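Local coordinates for LPXTG cell wall surface protein (Streptococcus gordonii, PDB 4IGB), which is a peptidoglycan-anchored surface protein of unknown detailed function, whose N-terminal adhesin-like region probably mediates attachment of the bacterium to host surfaces, at residues S91-N96 against Q104-L109. Residues are numbered along the deposited sequence; the frame is centred on the assembly and turned at random.
Sequences SLKFTN and QVDAYL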
loop_
_atom_site.group_PDB
_atom_site.type_symbol
_atom_site.label_atom_id
_atom_site.label_comp_id
_atom_site.label_asym_id
_atom_site.label_seq_id
_atom_site.Cartn_x
_atom_site.Cartn_y
_atom_site.Cartn_z
ATOM N N SER B 91 16.085 4.435 -9.696
ATOM C CA SER B 91 14.648 4.517 -9.915
ATOM C C SER B 91 14.157 3.246 -10.620
ATOM O O SER B 91 14.687 2.868 -11.673
ATOM C CB SER B 91 14.323 5.753 -10.764
ATOM O OG SER B 91 12.987 5.695 -11.221
ATOM N N LEU B 92 13.150 2.588 -10.049
ATOM C CA LEU B 92 12.699 1.301 -10.570
ATOM C C LEU B 92 11.234 1.289 -10.947
ATOM O O LEU B 92 10.429 2.010 -10.386
ATOM C CB LEU B 92 12.900 0.199 -9.517
ATOM C CG LEU B 92 14.336 0.045 -9.023
ATOM C CD1 LEU B 92 14.367 -0.888 -7.832
ATOM C CD2 LEU B 92 15.217 -0.473 -10.156
ATOM N N LYS B 93 10.885 0.389 -11.847
ATOM C CA LYS B 93 9.496 0.095 -12.105
ATOM C C LYS B 93 9.270 -1.414 -11.997
ATOM O O LYS B 93 10.069 -2.201 -12.508
ATOM C CB LYS B 93 9.098 0.599 -13.494
ATOM C CG LYS B 93 7.651 0.364 -13.831
ATOM C CD LYS B 93 7.349 0.756 -15.262
ATOM C CE LYS B 93 5.915 0.359 -15.640
ATOM N NZ LYS B 93 5.530 0.973 -16.947
ATOM N N PHE B 94 8.203 -1.811 -11.304
ATOM C CA PHE B 94 7.725 -3.182 -11.370
ATOM C C PHE B 94 6.455 -3.174 -12.191
ATOM O O PHE B 94 5.469 -2.578 -11.792
ATOM C CB PHE B 94 7.460 -3.756 -9.975
ATOM C CG PHE B 94 8.681 -3.835 -9.110
ATOM C CD1 PHE B 94 9.381 -5.024 -8.982
ATOM C CD2 PHE B 94 9.122 -2.721 -8.410
ATOM C CE1 PHE B 94 10.522 -5.097 -8.179
ATOM C CE2 PHE B 94 10.267 -2.777 -7.612
ATOM C CZ PHE B 94 10.961 -3.976 -7.493
ATOM N N THR B 95 6.488 -3.825 -13.350
ATOM C CA THR B 95 5.360 -3.794 -14.273
ATOM C C THR B 95 4.384 -4.964 -14.070
ATOM O O THR B 95 4.795 -6.116 -13.973
ATOM C CB THR B 95 5.836 -3.804 -15.752
ATOM O OG1 THR B 95 6.710 -2.696 -15.988
ATOM C CG2 THR B 95 4.643 -3.694 -16.698
ATOM N N ASN B 96 3.090 -4.659 -14.062
ATOM C CA ASN B 96 2.055 -5.671 -13.904
ATOM C C ASN B 96 2.253 -6.489 -12.632
ATOM O O ASN B 96 2.548 -7.681 -12.691
ATOM C CB ASN B 96 2.004 -6.602 -15.120
ATOM C CG ASN B 96 0.789 -7.490 -15.100
ATOM O OD1 ASN B 96 -0.152 -7.238 -14.343
ATOM N ND2 ASN B 96 0.796 -8.539 -15.920
ATOM N N GLN B 104 -4.747 -3.404 -14.660
ATOM C CA GLN B 104 -3.352 -3.697 -14.346
ATOM C C GLN B 104 -2.721 -2.588 -13.493
ATOM O O GLN B 104 -2.893 -1.385 -13.764
ATOM C CB GLN B 104 -2.533 -3.894 -15.620
ATOM C CG GLN B 104 -1.030 -3.932 -15.377
ATOM C CD GLN B 104 -0.239 -4.053 -16.672
ATOM O OE1 GLN B 104 -0.708 -4.660 -17.635
ATOM N NE2 GLN B 104 0.958 -3.463 -16.704
ATOM N N VAL B 105 -1.980 -3.015 -12.475
ATOM C CA VAL B 105 -1.301 -2.116 -11.552
ATOM C C VAL B 105 0.204 -2.255 -11.712
ATOM O O VAL B 105 0.723 -3.368 -11.844
ATOM C CB VAL B 105 -1.694 -2.407 -10.081
ATOM C CG1 VAL B 105 -0.956 -1.468 -9.118
ATOM C CG2 VAL B 105 -3.200 -2.277 -9.900
ATOM N N ASP B 106 0.891 -1.116 -11.729
ATOM C CA ASP B 106 2.355 -1.075 -11.710
ATOM C C ASP B 106 2.875 -0.464 -10.417
ATOM O O ASP B 106 2.176 0.312 -9.768
ATOM C CB ASP B 106 2.911 -0.262 -12.886
ATOM C CG ASP B 106 2.422 -0.761 -14.229
ATOM O OD1 ASP B 106 2.321 -1.988 -14.424
ATOM O OD2 ASP B 106 2.114 0.087 -15.086
ATOM N N ALA B 107 4.107 -0.809 -10.051
ATOM C CA ALA B 107 4.760 -0.177 -8.917
ATOM C C ALA B 107 5.975 0.619 -9.371
ATOM O O ALA B 107 6.681 0.235 -10.306
ATOM C CB ALA B 107 5.177 -1.205 -7.888
ATOM N N TYR B 108 6.215 1.726 -8.690
ATOM C CA TYR B 108 7.422 2.503 -8.909
ATOM C C TYR B 108 8.130 2.610 -7.574
ATOM O O TYR B 108 7.498 2.857 -6.552
ATOM C CB TYR B 108 7.076 3.881 -9.483
ATOM C CG TYR B 108 6.441 3.763 -10.843
ATOM C CD1 TYR B 108 7.205 3.885 -11.995
ATOM C CD2 TYR B 108 5.092 3.472 -10.976
ATOM C CE1 TYR B 108 6.643 3.758 -13.245
ATOM C CE2 TYR B 108 4.511 3.343 -12.237
ATOM C CZ TYR B 108 5.299 3.480 -13.359
ATOM O OH TYR B 108 4.752 3.344 -14.605
ATOM N N LEU B 109 9.437 2.393 -7.585
ATOM C CA LEU B 109 10.228 2.473 -6.373
ATOM C C LEU B 109 11.419 3.382 -6.652
ATOM O O LEU B 109 12.340 3.021 -7.381
ATOM C CB LEU B 109 10.701 1.080 -5.938
ATOM C CG LEU B 109 11.253 0.986 -4.519
ATOM C CD1 LEU B 109 10.150 1.300 -3.546
ATOM C CD2 LEU B 109 11.843 -0.404 -4.245
HETATM O O HOH W 1 3.082 -0.198 -17.502
#
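A long antiparallel beta hairpin, strands 84-100 and 103-118, pairs L92 with L109 and F94 with A107 through two hydrogen-bonded rings; the F94 N to A107 O bond measures 2.7 Å. Between these rings, K93 and Y108 form a non-hydrogen-bonded pair. The K93 chain, with CG anti to the backbone N (chi1 -179°) and extended beyond, runs alongside the tyrosine, bringing CG within 3.6 Å of Y108 CE1 and CE within 3.4 Å of Y108 OH. R181 makes a cation-pi contact with the same ring. Farther on, K93 NZ forms a long salt bridge with D106 OD2 (4.0 Å), supplemented by a water that accepts from the amine and donates to the carboxylate. Within the eight-stranded sheet of the N-terminal domain, the opposite face of this hairpin is apolar: F94 CB meets A107 CB at 4.0 Å, while L109 CB lies at the edge of the F94 ring, and F139 and I141 of strand 135-142 pack against this side. Toward the turn, D106 OD1 accepts two bonds, from N96 N (2.8 Å, nearly straight at 178°) and, on its syn lone pair, from Q104 NE2 (3.0 Å). The Q104 amide also stacks on that of N96, their planes 28° apart.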